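PDB 5UBU: putative acetamidase/formamidase from Yersinia enterocolitica subsp. palearctica serotype O:3, which probably hydrolyses carbon-nitrogen bonds, other than peptide bonds, in linear amides and binds sodium ions. Local coordinates for residues I267-L273 / V315-V321. Sequence-based numbering, arbitrary orientation.
Sequences IGSARPL and VDPKYTV
Arg271 lies along one face of the Tyr319 ring, with guanidinium and ring planes only 18° apart. Its CG makes a CH-pi contact 4.0 Å from the ring centroid of Tyr319, while Tyr319 OH sits over the middle of the guanidinium, 3.3 Å from Arg271 CZ. An extended chain from CG to NE (chi2 -164°, chi3 177°) lays the charged group over the hydroxyl end of the ring, where Arg271 NH2 donates to Asp316 O at 2.9 Å. This N-H points almost straight at the oxygen, which lies close to the guanidinium plane, yet the nitrogen stands above the carbonyl plane of Asp316. A water also accepts from Arg271 NH2 and binds Val315 O weakly. The Asp316 side chain is about 4 Å from a bound sodium ion.

Beside this CH-pi contact the two segments pair as antiparallel strands. Gly268 and Val321 exchange two backbone hydrogen bonds, as do Ala270 and Tyr319; the bond from Tyr319 N to Ala270 O is the more bent, approaching from above the carbonyl plane. Between these pairs, on the face away from the tyrosine, the hydroxyls of Ser269 and Thr320 meet, OG to OG1, at 2.8 Å. On the tyrosine face, Leu273 CD1 wedges against Tyr319 CB (3.6 Å) and Val321 CG2 (3.4 Å).

This dense, buried side contrasts with the partly exposed Pro317-Lys318 turn. There the extended lysine ends in a salt bridge with Asp188, and a water links Lys318 NZ to Ser269 O.

Leu273 N is hydrogen-bonded to Glu274 of a second subunit; Arg271 packs on Arg271 of a third, whose Asp275 forms a long, weak ion pair with Arg271 NH1. The pairing illustrates an antiparallel beta ladder, strands 263-270 and 319-326 of a mixed sheet, with cis-Pro272 as N-cap of helix 273-291.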
# COMPACT_ATOMS: atom_id res chain seq x y z
N ILE B 267 -1.74 -18.22 -7.31
CA ILE B 267 -1.98 -16.88 -7.86
C ILE B 267 -2.89 -16.04 -6.98
O ILE B 267 -4.08 -16.31 -6.89
CB ILE B 267 -2.59 -17.00 -9.27
CG1 ILE B 267 -1.66 -17.84 -10.17
CG2 ILE B 267 -2.82 -15.61 -9.88
CD1 ILE B 267 -2.23 -18.17 -11.53
N GLY B 268 -2.33 -15.01 -6.36
CA GLY B 268 -3.09 -14.11 -5.50
C GLY B 268 -3.31 -12.77 -6.17
O GLY B 268 -2.46 -12.32 -6.94
N SER B 269 -4.43 -12.13 -5.87
CA SER B 269 -4.74 -10.83 -6.46
C SER B 269 -5.29 -9.87 -5.43
O SER B 269 -6.22 -10.21 -4.71
CB SER B 269 -5.75 -10.98 -7.61
OG SER B 269 -5.21 -11.74 -8.66
N ALA B 270 -4.72 -8.67 -5.37
CA ALA B 270 -5.14 -7.63 -4.42
C ALA B 270 -4.32 -6.34 -4.56
O ALA B 270 -3.49 -6.21 -5.45
CB ALA B 270 -5.00 -8.16 -2.99
N ARG B 271 -4.64 -5.39 -3.68
CA ARG B 271 -3.91 -4.13 -3.54
C ARG B 271 -3.82 -3.92 -2.03
O ARG B 271 -4.81 -4.17 -1.33
CB ARG B 271 -4.60 -2.93 -4.17
CG ARG B 271 -4.67 -2.94 -5.68
CD ARG B 271 -5.00 -1.54 -6.18
NE ARG B 271 -5.02 -1.46 -7.64
CZ ARG B 271 -5.02 -0.32 -8.35
NH1 ARG B 271 -4.97 0.86 -7.75
NH2 ARG B 271 -5.04 -0.38 -9.69
N PRO B 272 -2.69 -3.45 -1.50
CA PRO B 272 -1.49 -3.11 -2.27
C PRO B 272 -0.77 -4.36 -2.77
O PRO B 272 -1.19 -5.48 -2.48
CB PRO B 272 -0.66 -2.32 -1.27
CG PRO B 272 -1.04 -2.88 0.05
CD PRO B 272 -2.49 -3.24 -0.05
N LEU B 273 0.31 -4.17 -3.54
CA LEU B 273 1.01 -5.32 -4.12
C LEU B 273 1.57 -6.31 -3.09
O LEU B 273 1.67 -7.49 -3.40
CB LEU B 273 2.09 -4.86 -5.12
CG LEU B 273 2.76 -5.93 -5.99
CD1 LEU B 273 1.73 -6.58 -6.91
CD2 LEU B 273 3.89 -5.35 -6.83
N VAL B 315 -1.44 -3.07 -12.99
CA VAL B 315 -2.23 -2.02 -13.61
C VAL B 315 -3.76 -2.15 -13.43
O VAL B 315 -4.47 -1.15 -13.37
CB VAL B 315 -1.92 -1.93 -15.13
CG1 VAL B 315 -0.43 -1.69 -15.35
CG2 VAL B 315 -2.33 -3.19 -15.89
N ASP B 316 -4.24 -3.38 -13.32
CA ASP B 316 -5.67 -3.63 -13.20
C ASP B 316 -6.21 -3.25 -11.80
O ASP B 316 -5.41 -3.03 -10.89
CB ASP B 316 -5.91 -5.12 -13.53
CG ASP B 316 -5.44 -5.48 -14.95
OD1 ASP B 316 -5.70 -4.69 -15.91
OD2 ASP B 316 -4.85 -6.57 -15.13
N PRO B 317 -7.55 -3.16 -11.63
CA PRO B 317 -8.15 -2.80 -10.33
C PRO B 317 -7.52 -3.52 -9.13
O PRO B 317 -7.52 -2.99 -8.02
CB PRO B 317 -9.61 -3.19 -10.51
CG PRO B 317 -9.85 -2.92 -11.96
CD PRO B 317 -8.59 -3.33 -12.66
N LYS B 318 -7.02 -4.72 -9.37
CA LYS B 318 -6.29 -5.50 -8.40
C LYS B 318 -5.06 -6.05 -9.10
O LYS B 318 -5.13 -6.52 -10.25
CB LYS B 318 -7.12 -6.65 -7.84
CG LYS B 318 -8.23 -6.21 -6.93
CD LYS B 318 -8.93 -7.39 -6.30
CE LYS B 318 -9.97 -6.89 -5.31
NZ LYS B 318 -10.68 -8.00 -4.63
N TYR B 319 -3.93 -5.99 -8.41
CA TYR B 319 -2.69 -6.50 -8.97
C TYR B 319 -2.66 -8.00 -8.77
O TYR B 319 -3.33 -8.51 -7.89
CB TYR B 319 -1.48 -5.84 -8.32
CG TYR B 319 -1.56 -4.33 -8.24
CD1 TYR B 319 -1.96 -3.57 -9.34
CD2 TYR B 319 -1.17 -3.66 -7.09
CE1 TYR B 319 -2.02 -2.20 -9.27
CE2 TYR B 319 -1.23 -2.28 -7.02
CZ TYR B 319 -1.65 -1.56 -8.11
OH TYR B 319 -1.70 -0.19 -8.05
N THR B 320 -1.89 -8.70 -9.58
CA THR B 320 -1.80 -10.15 -9.50
C THR B 320 -0.35 -10.61 -9.44
O THR B 320 0.49 -10.16 -10.20
CB THR B 320 -2.50 -10.79 -10.70
OG1 THR B 320 -3.87 -10.36 -10.74
CG2 THR B 320 -2.46 -12.32 -10.61
N VAL B 321 -0.09 -11.54 -8.51
CA VAL B 321 1.24 -12.08 -8.25
C VAL B 321 1.17 -13.60 -8.14
O VAL B 321 0.24 -14.13 -7.53
CB VAL B 321 1.77 -11.53 -6.92
CG1 VAL B 321 3.13 -12.14 -6.58
CG2 VAL B 321 1.86 -10.00 -6.95
O HOH W 1 -8.39 -9.74 -3.23
O HOH W 2 -5.97 1.65 -12.09